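Local coordinates for protein CG4930 (Drosophila melanogaster, PDB 3ISM) that binds the nuclease EndoG and inhibits it, acting as the inhibitor half of an enzyme–inhibitor complex, at residues A78-S81 / Q82-T85; N84-K87 / A88-L91. The protein carries 1 engineered substitution. All blocks are in the same frame, centred on the assembly; numbering follows the deposited sequence.

Both interactions use helix 81-102, in the region of the chain related to the Ku C-terminal domain, and their centres are about 9 Å apart. Interaction 1 is the surface start of that helix, where residues 78-81, coming in from the loop, meet the first turn. Interaction 2 takes up the next turns and is partly buried, with Ala-88, Ser-89 and Leu-91 facing other helices. Asn-84 and Thr-85 serve both, accepting through their carbonyls in 84-91 after donating through their amides in 78-85. At the start a threonine hydroxyl makes a weak capping bond to a backbone amide, and an asparagine turns back toward the loop; farther along, a carboxylate, an amide and a water add to the regular ladder.

Interaction 1: A78-S81 / Q82-T85; sequences AGTS and QSNT
Thr-80 and Ser-83 meet in an N-cap at the start of helix 81-102, a surface contact where an irregular loop turns into the first helical turn. Thr-80 holds the cap position, and its OG1 accepts a weak hydrogen bond from Ser-83 N at 3.4 Å, straight at 167° but long. The torsion of Thr-80 allows this: with chi1 at 65°, OG1 sits between its own backbone N and carbonyl carbon and faces the opening turn. Thr-80 O opens the helical ladder, accepting from Asn-84 N at 2.9 Å.

Ser-81 O is gripped twice by Thr-85. Thr-85 N donates to Ser-81 O at 2.8 Å, and Thr-85 OG1, lying beside its own backbone N, adds a weak bond to Ser-81 O at 3.0 Å, so the threonine hydroxyl folds back on the turn before it.

Asn-84 reaches back past the cap. Asn-84 ND2 lies 2.9 Å from Ala-78 O, while CB and CG of the same side chain lean against Thr-80 O. Gly-79 passes close by with positive phi, 67°, and a CB on it would fall 2.4 Å from Asn-84 ND2, a clash. Replacing Asn-84 with an alanine would probably leave the Ala-78 carbonyl without its amide neighbour and open a gap beside Gly-79. The contact thus lies at the turn between two helices, with the loop arriving from helix 52-75 and handing the chain on to helix 81-102.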
# COMPACT_ATOMS: atom_id res chain seq x y z
N ALA C 78 -8.90 -9.39 56.56
CA ALA C 78 -8.53 -10.81 56.55
C ALA C 78 -7.08 -10.90 56.07
O ALA C 78 -6.60 -9.99 55.39
CB ALA C 78 -9.44 -11.58 55.61
N GLY C 79 -6.40 -12.00 56.41
CA GLY C 79 -5.02 -12.24 55.98
C GLY C 79 -4.02 -11.26 56.60
O GLY C 79 -4.24 -10.78 57.71
N THR C 80 -2.93 -10.98 55.89
CA THR C 80 -1.98 -9.94 56.30
C THR C 80 -1.83 -8.92 55.20
O THR C 80 -1.95 -9.26 54.01
CB THR C 80 -0.55 -10.49 56.61
OG1 THR C 80 0.04 -11.02 55.41
CG2 THR C 80 -0.58 -11.53 57.72
N SER C 81 -1.58 -7.66 55.58
CA SER C 81 -1.39 -6.60 54.59
C SER C 81 -0.16 -6.86 53.73
O SER C 81 -0.21 -6.63 52.54
CB SER C 81 -1.33 -5.19 55.22
OG SER C 81 -0.41 -5.14 56.30
N GLN C 82 0.92 -7.35 54.34
CA GLN C 82 2.12 -7.77 53.61
C GLN C 82 1.73 -8.47 52.31
O GLN C 82 2.09 -8.03 51.21
CB GLN C 82 2.95 -8.78 54.42
CG GLN C 82 3.65 -8.28 55.66
CD GLN C 82 4.14 -9.44 56.51
OE1 GLN C 82 3.55 -9.76 57.54
NE2 GLN C 82 5.21 -10.10 56.07
N SER C 83 0.98 -9.56 52.45
CA SER C 83 0.51 -10.37 51.32
C SER C 83 -0.58 -9.72 50.48
O SER C 83 -0.49 -9.68 49.25
CB SER C 83 -0.01 -11.71 51.82
OG SER C 83 1.03 -12.49 52.34
N ASN C 84 -1.64 -9.26 51.15
CA ASN C 84 -2.86 -8.81 50.45
C ASN C 84 -2.70 -7.48 49.73
O ASN C 84 -3.28 -7.28 48.66
CB ASN C 84 -4.07 -8.82 51.40
CG ASN C 84 -4.51 -10.24 51.78
OD1 ASN C 84 -4.14 -11.21 51.12
ND2 ASN C 84 -5.30 -10.35 52.84
N THR C 85 -1.89 -6.58 50.31
CA THR C 85 -1.59 -5.30 49.68
C THR C 85 -0.81 -5.51 48.39
O THR C 85 -1.08 -4.86 47.39
CB THR C 85 -0.83 -4.36 50.65
OG1 THR C 85 -1.65 -4.11 51.79
CG2 THR C 85 -0.51 -3.03 50.01

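Interaction 2: N84-K87 / A88-L91; sequences NTEK and ASQL
Successive backbone amides of Ala-88, Ser-89, Gln-90 and Leu-91 donate to the carbonyls of Asn-84, Thr-85, Glu-86 and Lys-87, the four-residue spacing of a regular alpha helix. The shortest of these bonds, Ser-89 N to Thr-85 O, measures 2.9 Å. The longest, Gln-90 N to Glu-86 O, measures 3.1 Å. The segments form consecutive turns of helix 81-102, in the all-helical region related to the Ku C-terminal domain.

On the exposed side Glu-86 and Gln-90 pair across one turn. Gln-90 NE2 gives Glu-86 OE2 a short, nearly straight bond of 2.7 Å. The oxygen receives it on its anti side, somewhat out of the carboxylate plane, whereas OE2 lies close to the plane of the amide; the two flat groups are turned 66° from each other. The glutamate gets there by a bend: CG stands anti to the backbone N, chi1 -178°, and chi2 of 52° then swings the carboxylate along the helix. The outstretched side chain of Gln-90 meets it, and Gln-90 CG rests 3.4 Å from Glu-86 O.

The other faces join the helix to its surroundings. Ala-88 and Leu-91 pack on helix 52-75, against Leu-74 and against Val-69 and Ile-70 respectively; Leu-91 also touches Pro-32 and Tyr-36 of helix 32-43, and Ser-89 meets Val-130 of helix 124-132. Lys-87 NZ is hydrogen-bonded to Leu-29 O. The second carboxylate oxygen is engaged through solvent: a water donates to Glu-86 OE1 at 2.9 Å and is hydrogen-bonded to Ser-89 OG, also at 2.9 Å.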
# COMPACT_ATOMS: atom_id res chain seq x y z
N ASN C 84 -1.64 -9.26 51.15
CA ASN C 84 -2.86 -8.81 50.45
C ASN C 84 -2.70 -7.48 49.73
O ASN C 84 -3.28 -7.28 48.66
CB ASN C 84 -4.07 -8.82 51.40
CG ASN C 84 -4.51 -10.24 51.78
OD1 ASN C 84 -4.14 -11.21 51.12
ND2 ASN C 84 -5.30 -10.35 52.84
N THR C 85 -1.89 -6.58 50.31
CA THR C 85 -1.59 -5.30 49.68
C THR C 85 -0.81 -5.51 48.39
O THR C 85 -1.08 -4.86 47.39
CB THR C 85 -0.83 -4.36 50.65
OG1 THR C 85 -1.65 -4.11 51.79
CG2 THR C 85 -0.51 -3.03 50.01
N GLU C 86 0.13 -6.44 48.41
CA GLU C 86 0.88 -6.80 47.21
C GLU C 86 -0.02 -7.35 46.10
O GLU C 86 0.09 -6.96 44.94
CB GLU C 86 2.02 -7.79 47.54
CG GLU C 86 2.88 -8.17 46.34
CD GLU C 86 3.43 -6.97 45.57
OE1 GLU C 86 3.45 -5.85 46.12
OE2 GLU C 86 3.89 -7.16 44.42
N LYS C 87 -0.93 -8.24 46.47
CA LYS C 87 -1.92 -8.76 45.53
C LYS C 87 -2.77 -7.64 44.90
O LYS C 87 -2.99 -7.62 43.68
CB LYS C 87 -2.82 -9.80 46.22
CG LYS C 87 -2.15 -11.15 46.40
CD LYS C 87 -3.03 -12.11 47.18
CE LYS C 87 -2.37 -13.49 47.28
NZ LYS C 87 -3.11 -14.35 48.22
N ALA C 88 -3.22 -6.70 45.72
CA ALA C 88 -4.02 -5.58 45.25
C ALA C 88 -3.26 -4.68 44.29
O ALA C 88 -3.78 -4.27 43.26
CB ALA C 88 -4.55 -4.78 46.41
N SER C 89 -2.00 -4.40 44.63
CA SER C 89 -1.11 -3.58 43.81
C SER C 89 -0.92 -4.18 42.40
O SER C 89 -1.12 -3.50 41.39
CB SER C 89 0.23 -3.45 44.55
OG SER C 89 1.20 -2.76 43.78
N GLN C 90 -0.57 -5.47 42.36
CA GLN C 90 -0.39 -6.17 41.09
C GLN C 90 -1.65 -6.25 40.24
O GLN C 90 -1.60 -6.02 39.04
CB GLN C 90 0.15 -7.58 41.34
CG GLN C 90 1.56 -7.62 41.90
CD GLN C 90 2.10 -9.04 42.00
OE1 GLN C 90 1.74 -9.91 41.21
NE2 GLN C 90 2.98 -9.27 42.98
N LEU C 91 -2.78 -6.58 40.85
CA LEU C 91 -4.08 -6.59 40.15
C LEU C 91 -4.46 -5.18 39.67
O LEU C 91 -4.89 -5.01 38.53
CB LEU C 91 -5.21 -7.21 41.00
CG LEU C 91 -6.62 -7.29 40.37
CD1 LEU C 91 -6.60 -8.02 39.05
CD2 LEU C 91 -7.62 -7.95 41.31
O HOH W 1 3.58 -3.03 45.48